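Local coordinates for halogenase (Chondromyces crocatus, PDB 3E1T), which binds flavin-adenine dinucleotide and probably uses it to halogenate a precursor or intermediate of the myxobacterial natural product chondrochloren, at residues A[179-184]-A[286-291]; A[291-296]-A[349-354]; A[81-86]-A[212-217]. One frame throughout, in Å; residues are numbered along the deposited sequence.

Interaction 1: residues A[179-184]-A[286-291]; sequences GERVYS and YSYCNT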
loop_
_atom_site.group_PDB
_atom_site.type_symbol
_atom_site.label_atom_id
_atom_site.label_comp_id
_atom_site.label_asym_id
_atom_site.label_seq_id
_atom_site.Cartn_x
_atom_site.Cartn_y
_atom_site.Cartn_z
ATOM N N GLY A 179 8.451 16.696 -4.155
ATOM C CA GLY A 179 9.646 16.149 -3.507
ATOM C C GLY A 179 10.375 15.142 -4.365
ATOM O O GLY A 179 9.926 14.837 -5.478
ATOM N N GLU A 180 11.502 14.638 -3.862
ATOM C CA GLU A 180 12.273 13.610 -4.555
ATOM C C GLU A 180 11.840 12.224 -4.048
ATOM O O GLU A 180 11.709 12.007 -2.853
ATOM C CB GLU A 180 13.777 13.818 -4.305
ATOM C CG GLU A 180 14.680 12.783 -4.985
ATOM C CD GLU A 180 16.079 12.681 -4.372
ATOM O OE1 GLU A 180 16.459 13.544 -3.545
ATOM O OE2 GLU A 180 16.798 11.706 -4.715
ATOM N N ARG A 181 11.617 11.289 -4.956
ATOM C CA ARG A 181 11.316 9.925 -4.528
ATOM C C ARG A 181 12.652 9.232 -4.199
ATOM O O ARG A 181 13.597 9.282 -4.987
ATOM C CB ARG A 181 10.532 9.190 -5.614
ATOM C CG ARG A 181 10.351 7.723 -5.363
ATOM C CD ARG A 181 9.773 7.047 -6.576
ATOM N NE ARG A 181 8.359 7.379 -6.737
ATOM C CZ ARG A 181 7.539 6.755 -7.572
ATOM N NH1 ARG A 181 7.988 5.766 -8.340
ATOM N NH2 ARG A 181 6.272 7.117 -7.640
ATOM N N VAL A 182 12.725 8.642 -3.011
ATOM C CA VAL A 182 13.933 7.971 -2.521
ATOM C C VAL A 182 13.610 6.483 -2.315
ATOM O O VAL A 182 12.718 6.157 -1.557
ATOM C CB VAL A 182 14.409 8.622 -1.182
ATOM C CG1 VAL A 182 15.548 7.843 -0.545
ATOM C CG2 VAL A 182 14.851 10.094 -1.422
ATOM N N TYR A 183 14.313 5.603 -3.027
ATOM C CA TYR A 183 14.086 4.167 -2.942
ATOM C C TYR A 183 14.734 3.531 -1.711
ATOM O O TYR A 183 15.838 3.898 -1.323
ATOM C CB TYR A 183 14.542 3.469 -4.239
ATOM C CG TYR A 183 13.772 3.949 -5.440
ATOM C CD1 TYR A 183 12.574 3.338 -5.807
ATOM C CD2 TYR A 183 14.218 5.040 -6.191
ATOM C CE1 TYR A 183 11.839 3.786 -6.911
ATOM C CE2 TYR A 183 13.487 5.496 -7.306
ATOM C CZ TYR A 183 12.300 4.862 -7.647
ATOM O OH TYR A 183 11.569 5.285 -8.731
ATOM N N SER A 184 14.012 2.604 -1.089
ATOM C CA SER A 184 14.540 1.776 -0.011
ATOM C C SER A 184 15.492 0.742 -0.564
ATOM O O SER A 184 15.166 0.064 -1.536
ATOM C CB SER A 184 13.409 1.033 0.683
ATOM O OG SER A 184 13.929 0.012 1.534
ATOM N N TYR A 286 9.208 -0.709 -6.337
ATOM C CA TYR A 286 7.978 -0.220 -5.732
ATOM C C TYR A 286 8.144 0.339 -4.324
ATOM O O TYR A 286 7.209 0.961 -3.807
ATOM C CB TYR A 286 6.905 -1.322 -5.720
ATOM C CG TYR A 286 7.315 -2.611 -5.008
ATOM C CD1 TYR A 286 7.545 -2.642 -3.626
ATOM C CD2 TYR A 286 7.451 -3.801 -5.722
ATOM C CE1 TYR A 286 7.918 -3.840 -2.974
ATOM C CE2 TYR A 286 7.813 -5.000 -5.084
ATOM C CZ TYR A 286 8.048 -5.011 -3.723
ATOM O OH TYR A 286 8.385 -6.204 -3.107
ATOM N N SER A 287 9.297 0.128 -3.692
ATOM C CA SER A 287 9.471 0.596 -2.301
ATOM C C SER A 287 10.226 1.923 -2.237
ATOM O O SER A 287 11.366 1.996 -2.657
ATOM C CB SER A 287 10.185 -0.437 -1.433
ATOM O OG SER A 287 10.116 -0.049 -0.054
ATOM N N TYR A 288 9.584 2.960 -1.712
ATOM C CA TYR A 288 10.152 4.320 -1.755
ATOM C C TYR A 288 9.382 5.248 -0.840
ATOM O O TYR A 288 8.283 4.924 -0.398
ATOM C CB TYR A 288 10.135 4.895 -3.190
ATOM C CG TYR A 288 8.784 4.806 -3.846
ATOM C CD1 TYR A 288 7.760 5.672 -3.489
ATOM C CD2 TYR A 288 8.523 3.830 -4.820
ATOM C CE1 TYR A 288 6.500 5.579 -4.073
ATOM C CE2 TYR A 288 7.262 3.732 -5.412
ATOM C CZ TYR A 288 6.257 4.611 -5.019
ATOM O OH TYR A 288 5.005 4.520 -5.577
ATOM N N CYS A 289 9.972 6.403 -0.572
ATOM C CA CYS A 289 9.306 7.465 0.158
ATOM C C CYS A 289 9.767 8.774 -0.469
ATOM O O CYS A 289 10.886 8.876 -0.963
ATOM C CB CYS A 289 9.658 7.415 1.646
ATOM S SG CYS A 289 8.695 8.525 2.730
ATOM N N ASN A 290 8.890 9.772 -0.462
ATOM C CA ASN A 290 9.242 11.094 -0.956
ATOM C C ASN A 290 9.823 11.986 0.133
ATOM O O ASN A 290 9.469 11.851 1.306
ATOM C CB ASN A 290 8.025 11.738 -1.626
ATOM C CG ASN A 290 7.938 11.402 -3.106
ATOM O OD1 ASN A 290 8.376 12.182 -3.944
ATOM N ND2 ASN A 290 7.395 10.217 -3.436
ATOM N N THR A 291 10.724 12.896 -0.249
ATOM C CA THR A 291 11.328 13.846 0.706
ATOM C C THR A 291 10.324 14.838 1.277
ATOM O O THR A 291 10.576 15.463 2.316
ATOM C CB THR A 291 12.523 14.633 0.098
ATOM O OG1 THR A 291 12.130 15.205 -1.152
ATOM C CG2 THR A 291 13.714 13.698 -0.141
HETATM O O HOH W 1 8.722 12.691 -6.689
HETATM O O HOH W 2 6.335 9.647 -6.213
HETATM O O HOH W 3 13.065 -0.032 -3.951
#
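The guanidinium of Arg181 lies flat on one face of the Tyr288 ring, their planes 4° apart, with Arg181 CZ 3.7 Å from the centroid of the Tyr288 ring: a stacked cation-pi pair. The aliphatic part of the same arginine shares that face, since Arg181 CD makes a CH-pi contact 3.9 Å from the Tyr288 centroid. At the guanidinium edge, in plane, sits a water that accepts from both Arg181 NH2 (2.9 Å) and Asn290 ND2 (3.0 Å). Arg181 CG lies over one face of the Tyr183 ring, offset toward the rim. The Tyr183 ring meets Tyr288 obliquely, planes at 80°, and its CD1 touches Tyr288 CB.

These groups share one face of a short antiparallel ladder between strands 181-183 and 288-290. Val182 and Cys289 form its hydrogen-bonded pair, with Val182 N to Cys289 O at 2.8 Å and the return bond from Cys289 N to Val182 O. Arg181 with Asn290 and Tyr183 with Tyr288 are the non-hydrogen-bonded pairs. Thr291 extends the pairing beyond the strand: its OG1, set between backbone N and carbonyl carbon (chi1 51°), accepts from Glu180 N at 2.8 Å, while Thr291 N donates to Glu180 O. A second water bridges Gly179 O and Asn290 OD1, two acceptors that cannot bond directly.

Tyr288 OH and Asn290 ND2 also bond beyond the ladder, to Asp303 O and Ala305 O. The chemistry implies that the cationic guanidinium is probably stabilised by the electron-rich face of Tyr288, its orientation fixed by the stack, a water and Asn170 O, the last two both bonded to Arg181 NH2.

Interaction 2: residues A[291-296]-A[349-354]; sequences TSFWKN and RRYRRE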
loop_
_atom_site.group_PDB
_atom_site.type_symbol
_atom_site.label_atom_id
_atom_site.label_comp_id
_atom_site.label_asym_id
_atom_site.label_seq_id
_atom_site.Cartn_x
_atom_site.Cartn_y
_atom_site.Cartn_z
ATOM N N THR A 291 10.724 12.896 -0.249
ATOM C CA THR A 291 11.328 13.846 0.706
ATOM C C THR A 291 10.324 14.838 1.277
ATOM O O THR A 291 10.576 15.463 2.316
ATOM C CB THR A 291 12.523 14.633 0.098
ATOM O OG1 THR A 291 12.130 15.205 -1.152
ATOM C CG2 THR A 291 13.714 13.698 -0.141
ATOM N N SER A 292 9.185 14.973 0.604
ATOM C CA SER A 292 8.108 15.851 1.059
ATOM C C SER A 292 6.786 15.342 0.519
ATOM O O SER A 292 6.744 14.807 -0.591
ATOM C CB SER A 292 8.337 17.288 0.569
ATOM O OG SER A 292 7.372 18.176 1.141
ATOM N N PHE A 293 5.726 15.497 1.310
ATOM C CA PHE A 293 4.366 15.095 0.895
ATOM C C PHE A 293 3.465 16.281 0.527
ATOM O O PHE A 293 2.343 16.083 0.058
ATOM C CB PHE A 293 3.661 14.251 1.971
ATOM C CG PHE A 293 4.350 12.941 2.297
ATOM C CD1 PHE A 293 5.182 12.306 1.374
ATOM C CD2 PHE A 293 4.124 12.320 3.522
ATOM C CE1 PHE A 293 5.805 11.083 1.684
ATOM C CE2 PHE A 293 4.751 11.109 3.837
ATOM C CZ PHE A 293 5.583 10.493 2.908
ATOM N N TRP A 294 3.953 17.505 0.739
ATOM C CA TRP A 294 3.225 18.710 0.304
ATOM C C TRP A 294 4.177 19.890 0.050
ATOM O O TRP A 294 5.320 19.898 0.523
ATOM C CB TRP A 294 2.169 19.099 1.340
ATOM C CG TRP A 294 2.748 19.705 2.567
ATOM C CD1 TRP A 294 3.402 19.053 3.572
ATOM C CD2 TRP A 294 2.730 21.093 2.931
ATOM N NE1 TRP A 294 3.790 19.948 4.540
ATOM C CE2 TRP A 294 3.388 21.207 4.173
ATOM C CE3 TRP A 294 2.206 22.248 2.335
ATOM C CZ2 TRP A 294 3.552 22.436 4.827
ATOM C CZ3 TRP A 294 2.363 23.469 2.992
ATOM C CH2 TRP A 294 3.035 23.551 4.217
ATOM N N LYS A 295 3.725 20.889 -0.695
ATOM C CA LYS A 295 4.552 22.103 -0.818
ATOM C C LYS A 295 3.797 23.403 -0.524
ATOM O O LYS A 295 3.938 23.972 0.567
ATOM C CB LYS A 295 5.349 22.136 -2.136
ATOM C CG LYS A 295 4.520 22.120 -3.399
ATOM C CD LYS A 295 5.335 22.573 -4.619
ATOM C CE LYS A 295 6.256 23.759 -4.296
ATOM N NZ LYS A 295 6.714 24.511 -5.509
ATOM N N ASN A 296 3.008 23.870 -1.480
ATOM C CA ASN A 296 2.137 25.030 -1.298
ATOM C C ASN A 296 1.059 24.848 -2.335
ATOM O O ASN A 296 1.317 24.983 -3.533
ATOM C CB ASN A 296 2.880 26.361 -1.512
ATOM C CG ASN A 296 3.283 27.043 -0.198
ATOM O OD1 ASN A 296 2.866 26.643 0.901
ATOM N ND2 ASN A 296 4.094 28.086 -0.311
ATOM N N ARG A 349 3.062 14.516 9.149
ATOM C CA ARG A 349 3.494 13.926 10.406
ATOM C C ARG A 349 2.767 12.603 10.668
ATOM O O ARG A 349 3.402 11.590 10.898
ATOM C CB ARG A 349 3.254 14.911 11.555
ATOM C CG ARG A 349 3.858 14.479 12.875
ATOM C CD ARG A 349 3.400 15.401 14.025
ATOM N NE ARG A 349 1.967 15.269 14.305
ATOM C CZ ARG A 349 1.441 14.378 15.150
ATOM N NH1 ARG A 349 2.223 13.516 15.802
ATOM N NH2 ARG A 349 0.129 14.344 15.341
ATOM N N ARG A 350 1.439 12.627 10.601
ATOM C CA ARG A 350 0.593 11.449 10.777
ATOM C C ARG A 350 0.857 10.351 9.740
ATOM O O ARG A 350 0.898 9.165 10.076
ATOM C CB ARG A 350 -0.869 11.863 10.685
ATOM C CG ARG A 350 -1.681 11.784 11.951
ATOM C CD ARG A 350 -1.494 12.983 12.824
ATOM N NE ARG A 350 -2.751 13.346 13.471
ATOM C CZ ARG A 350 -3.215 12.824 14.602
ATOM N NH1 ARG A 350 -2.534 11.887 15.265
ATOM N NH2 ARG A 350 -4.371 13.252 15.074
ATOM N N TYR A 351 1.003 10.758 8.480
ATOM C CA TYR A 351 1.238 9.837 7.368
ATOM C C TYR A 351 2.592 9.117 7.524
ATOM O O TYR A 351 2.674 7.895 7.359
ATOM C CB TYR A 351 1.167 10.618 6.048
ATOM C CG TYR A 351 1.097 9.812 4.734
ATOM C CD1 TYR A 351 0.949 8.422 4.710
ATOM C CD2 TYR A 351 1.136 10.478 3.513
ATOM C CE1 TYR A 351 0.870 7.718 3.494
ATOM C CE2 TYR A 351 1.073 9.788 2.292
ATOM C CZ TYR A 351 0.926 8.415 2.290
ATOM O OH TYR A 351 0.845 7.754 1.081
ATOM N N ARG A 352 3.639 9.878 7.819
ATOM C CA ARG A 352 4.978 9.330 8.034
ATOM C C ARG A 352 4.990 8.386 9.250
ATOM O O ARG A 352 5.728 7.401 9.268
ATOM C CB ARG A 352 6.001 10.454 8.241
ATOM C CG ARG A 352 6.381 11.192 6.970
ATOM C CD ARG A 352 7.547 12.187 7.141
ATOM N NE ARG A 352 7.806 12.828 5.853
ATOM C CZ ARG A 352 8.486 12.275 4.849
ATOM N NH1 ARG A 352 9.049 11.078 4.989
ATOM N NH2 ARG A 352 8.624 12.931 3.700
ATOM N N ARG A 353 4.169 8.691 10.253
ATOM C CA ARG A 353 4.063 7.843 11.438
ATOM C C ARG A 353 3.503 6.473 11.082
ATOM O O ARG A 353 4.059 5.459 11.508
ATOM C CB ARG A 353 3.222 8.502 12.531
ATOM C CG ARG A 353 3.985 9.555 13.271
ATOM C CD ARG A 353 3.093 10.496 14.070
ATOM N NE ARG A 353 2.645 9.929 15.341
ATOM C CZ ARG A 353 3.397 9.811 16.435
ATOM N NH1 ARG A 353 4.669 10.187 16.434
ATOM N NH2 ARG A 353 2.880 9.296 17.539
ATOM N N GLU A 354 2.426 6.444 10.293
ATOM C CA GLU A 354 1.800 5.185 9.913
ATOM C C GLU A 354 2.662 4.396 8.905
ATOM O O GLU A 354 2.788 3.171 9.018
ATOM C CB GLU A 354 0.382 5.416 9.377
ATOM C CG GLU A 354 -0.409 4.135 9.060
ATOM C CD GLU A 354 -0.898 3.350 10.309
ATOM O OE1 GLU A 354 -0.669 3.770 11.472
ATOM O OE2 GLU A 354 -1.527 2.296 10.105
#
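Phe293, in the loop that joins strands 288-290 and 298-300, has its ring sandwiched between the guanidinium of Arg352 and the ring of Tyr351, consecutive positions of helix 340-368 in this FAD-dependent halogenase. The cation-pi component comes from Arg352: its guanidinium is stacked on one face of the Phe293 ring, the planes 5° apart and Arg352 CZ 4.2 Å from the ring centroid. The arginine chain, extended from CG to NE, crosses the phenylalanine obliquely. With CG anti to the carbonyl carbon (chi1 -75°), Arg352 CG comes 3.5 Å from Phe293 CE2.

The aromatic component is Tyr351, over the opposite face of Phe293. Its ring is oblique, with planes at 43° and centroids 4.8 Å apart, and the nearest atoms are Phe293 CD2 and Tyr351 CD2 at 3.5 Å.

Polar bonds fix the arginine from outside this pair of segments. Arg352 NE forms a salt bridge with Glu348, whose other carboxylate oxygen accepts from Phe293 N; one glutamate thus ties the stacked cation and the backbone of its aromatic partner. Arg352 NH2 probably donates to Asn290 O. Within the loop, Ser292 OG donates to Trp294 O at 2.7 Å.

Interaction 3: residues A[81-86]-A[212-217]; sequences FRWGKE and SAAFQD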
loop_
_atom_site.group_PDB
_atom_site.type_symbol
_atom_site.label_atom_id
_atom_site.label_comp_id
_atom_site.label_asym_id
_atom_site.label_seq_id
_atom_site.Cartn_x
_atom_site.Cartn_y
_atom_site.Cartn_z
ATOM N N PHE A 81 0.578 -17.765 7.512
ATOM C CA PHE A 81 1.965 -17.597 7.096
ATOM C C PHE A 81 2.755 -18.880 7.213
ATOM O O PHE A 81 2.699 -19.563 8.238
ATOM C CB PHE A 81 2.662 -16.541 7.950
ATOM C CG PHE A 81 2.352 -15.133 7.549
ATOM C CD1 PHE A 81 1.331 -14.435 8.169
ATOM C CD2 PHE A 81 3.094 -14.500 6.560
ATOM C CE1 PHE A 81 1.044 -13.115 7.796
ATOM C CE2 PHE A 81 2.815 -13.186 6.178
ATOM C CZ PHE A 81 1.791 -12.497 6.794
ATOM N N ARG A 82 3.478 -19.203 6.145
ATOM C CA ARG A 82 4.602 -20.121 6.230
ATOM C C ARG A 82 5.873 -19.262 6.190
ATOM O O ARG A 82 6.338 -18.834 5.125
ATOM C CB ARG A 82 4.519 -21.191 5.128
ATOM C CG ARG A 82 5.826 -21.641 4.516
ATOM C CD ARG A 82 6.594 -22.626 5.355
ATOM N NE ARG A 82 7.324 -22.012 6.460
ATOM C CZ ARG A 82 8.520 -21.434 6.368
ATOM N NH1 ARG A 82 9.139 -21.332 5.199
ATOM N NH2 ARG A 82 9.088 -20.934 7.455
ATOM N N TRP A 83 6.414 -19.002 7.378
ATOM C CA TRP A 83 7.354 -17.915 7.576
ATOM C C TRP A 83 7.963 -18.028 8.960
ATOM O O TRP A 83 7.251 -18.241 9.939
ATOM C CB TRP A 83 6.591 -16.592 7.495
ATOM C CG TRP A 83 7.398 -15.348 7.199
ATOM C CD1 TRP A 83 8.301 -14.731 8.012
ATOM C CD2 TRP A 83 7.308 -14.545 6.017
ATOM N NE1 TRP A 83 8.808 -13.605 7.394
ATOM C CE2 TRP A 83 8.210 -13.468 6.170
ATOM C CE3 TRP A 83 6.557 -14.637 4.838
ATOM C CZ2 TRP A 83 8.377 -12.485 5.189
ATOM C CZ3 TRP A 83 6.730 -13.663 3.859
ATOM C CH2 TRP A 83 7.630 -12.601 4.044
ATOM N N GLY A 84 9.279 -17.859 9.033
ATOM C CA GLY A 84 9.996 -17.884 10.300
ATOM C C GLY A 84 10.815 -19.146 10.490
ATOM O O GLY A 84 11.332 -19.725 9.525
ATOM N N LYS A 85 10.907 -19.566 11.750
ATOM C CA LYS A 85 11.697 -20.722 12.165
ATOM C C LYS A 85 11.046 -22.058 11.785
ATOM O O LYS A 85 11.694 -22.915 11.184
ATOM C CB LYS A 85 11.929 -20.657 13.679
ATOM C CG LYS A 85 13.298 -21.127 14.126
ATOM C CD LYS A 85 13.435 -21.104 15.645
ATOM C CE LYS A 85 12.385 -21.988 16.336
ATOM N NZ LYS A 85 12.375 -23.408 15.854
ATOM N N GLU A 86 9.768 -22.225 12.128
ATOM C CA GLU A 86 9.056 -23.497 11.932
ATOM C C GLU A 86 8.533 -23.651 10.496
ATOM O O GLU A 86 8.160 -22.659 9.868
ATOM C CB GLU A 86 7.896 -23.610 12.934
ATOM C CG GLU A 86 7.478 -25.043 13.276
ATOM C CD GLU A 86 6.100 -25.142 13.935
ATOM O OE1 GLU A 86 5.499 -26.243 13.887
ATOM O OE2 GLU A 86 5.614 -24.132 14.500
ATOM N N SER A 212 0.479 -16.266 2.790
ATOM C CA SER A 212 1.802 -15.842 2.328
ATOM C C SER A 212 2.816 -16.889 2.745
ATOM O O SER A 212 2.825 -17.329 3.906
ATOM C CB SER A 212 2.192 -14.483 2.913
ATOM O OG SER A 212 1.143 -13.536 2.767
ATOM N N ALA A 213 3.672 -17.275 1.806
ATOM C CA ALA A 213 4.583 -18.384 2.013
ATOM C C ALA A 213 6.007 -18.121 1.504
ATOM O O ALA A 213 6.232 -17.918 0.310
ATOM C CB ALA A 213 3.997 -19.662 1.377
ATOM N N ALA A 214 6.961 -18.147 2.423
ATOM C CA ALA A 214 8.375 -18.011 2.104
ATOM C C ALA A 214 8.947 -19.285 1.475
ATOM O O ALA A 214 8.574 -20.402 1.857
ATOM C CB ALA A 214 9.148 -17.654 3.358
ATOM N N PHE A 215 9.825 -19.111 0.491
ATOM C CA PHE A 215 10.606 -20.216 -0.079
ATOM C C PHE A 215 12.036 -19.738 -0.308
ATOM O O PHE A 215 12.410 -18.676 0.199
ATOM C CB PHE A 215 9.958 -20.789 -1.340
ATOM C CG PHE A 215 10.003 -19.877 -2.541
ATOM C CD1 PHE A 215 10.761 -20.229 -3.661
ATOM C CD2 PHE A 215 9.266 -18.693 -2.571
ATOM C CE1 PHE A 215 10.795 -19.426 -4.783
ATOM C CE2 PHE A 215 9.293 -17.866 -3.700
ATOM C CZ PHE A 215 10.060 -18.231 -4.805
ATOM N N GLN A 216 12.851 -20.498 -1.043
ATOM C CA GLN A 216 14.287 -20.191 -1.057
ATOM C C GLN A 216 14.630 -18.855 -1.712
ATOM O O GLN A 216 15.622 -18.223 -1.346
ATOM C CB GLN A 216 15.120 -21.306 -1.694
ATOM C CG GLN A 216 16.589 -21.185 -1.320
ATOM C CD GLN A 216 17.439 -22.319 -1.809
ATOM O OE1 GLN A 216 18.139 -22.953 -1.015
ATOM N NE2 GLN A 216 17.406 -22.582 -3.123
ATOM N N ASP A 217 13.837 -18.451 -2.703
ATOM C CA ASP A 217 14.146 -17.254 -3.501
ATOM C C ASP A 217 13.225 -16.054 -3.203
ATOM O O ASP A 217 13.268 -15.037 -3.908
ATOM C CB ASP A 217 14.131 -17.591 -4.998
ATOM C CG ASP A 217 15.403 -18.308 -5.461
ATOM O OD1 ASP A 217 16.318 -18.532 -4.649
ATOM O OD2 ASP A 217 15.495 -18.624 -6.659
#
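Arg82 O accepts the hydrogen bond of Ala214 N at 2.9 Å, a nearly linear contact (168° at the hydrogen). Arg82 makes both backbone bonds between the two segments, because Arg82 N donates to Ser212 O at 3.0 Å, in the carbonyl plane. Bonding to the residues before and after Ala213 identifies parallel pairing between the ends of strands 75-82 and 210-215, with Phe81 opposite Ser212 and Arg82 opposite Ala213. Ser212 O also receives a CA-H...O contact from Phe81 CA.

On the face of Phe81 and Ser212, the phenylalanine ring approaches obliquely, its CE2 3.6 Å from Ser212 CB. On the other face Arg82 CB meets Ala213 CB at 4.1 Å. The arginine chain bends at chi2 (79°) and chi3 (-79°); at its end NH2 donates to Glu86 O at 3.1 Å, from above that carbonyl's plane, and weakly to Gly84 O. An alanine at Arg82 would probably leave the carbonyls of Gly84 and Glu86 without this donor and the loop after the strand freer to move, while the backbone ladder could persist.

Beyond the last bridge, Ala214 CB meets the Trp83 ring obliquely, 4.2 Å from Trp83 CE3. Trp83 also stacks on Phe365 and bonds through NE1 to Phe365 O. The chemistry therefore implies that backbone bonds join the strands, while Arg82 NH2 bonds to two loop carbonyls and Trp83 packs against helix 340-368.

In the fold
Along the chain, interactions 1 and 3 cross, with segments in the order 81-86, 179-184, 212-217, 286-291, whereas interaction 2 closes last, at 349-354. Interactions 1 and 2 are neighbours, centres 12 Å apart: they share Thr291 and touch where Arg352 meets Asn290, so the small antiparallel sheet continues directly into the loop packed on helix 340-368. Interaction 3 belongs to the larger mixed sheet, its centre 28 Å from interaction 1 and 33 Å from interaction 2. Helix 340-368 nevertheless reaches both regions, through Arg352 and through Phe365 beside Trp83. Each contact has a side chain about 7 to 8 Å from FAD, although interactions 2 and 3 lie on opposite sides of the chain's centre.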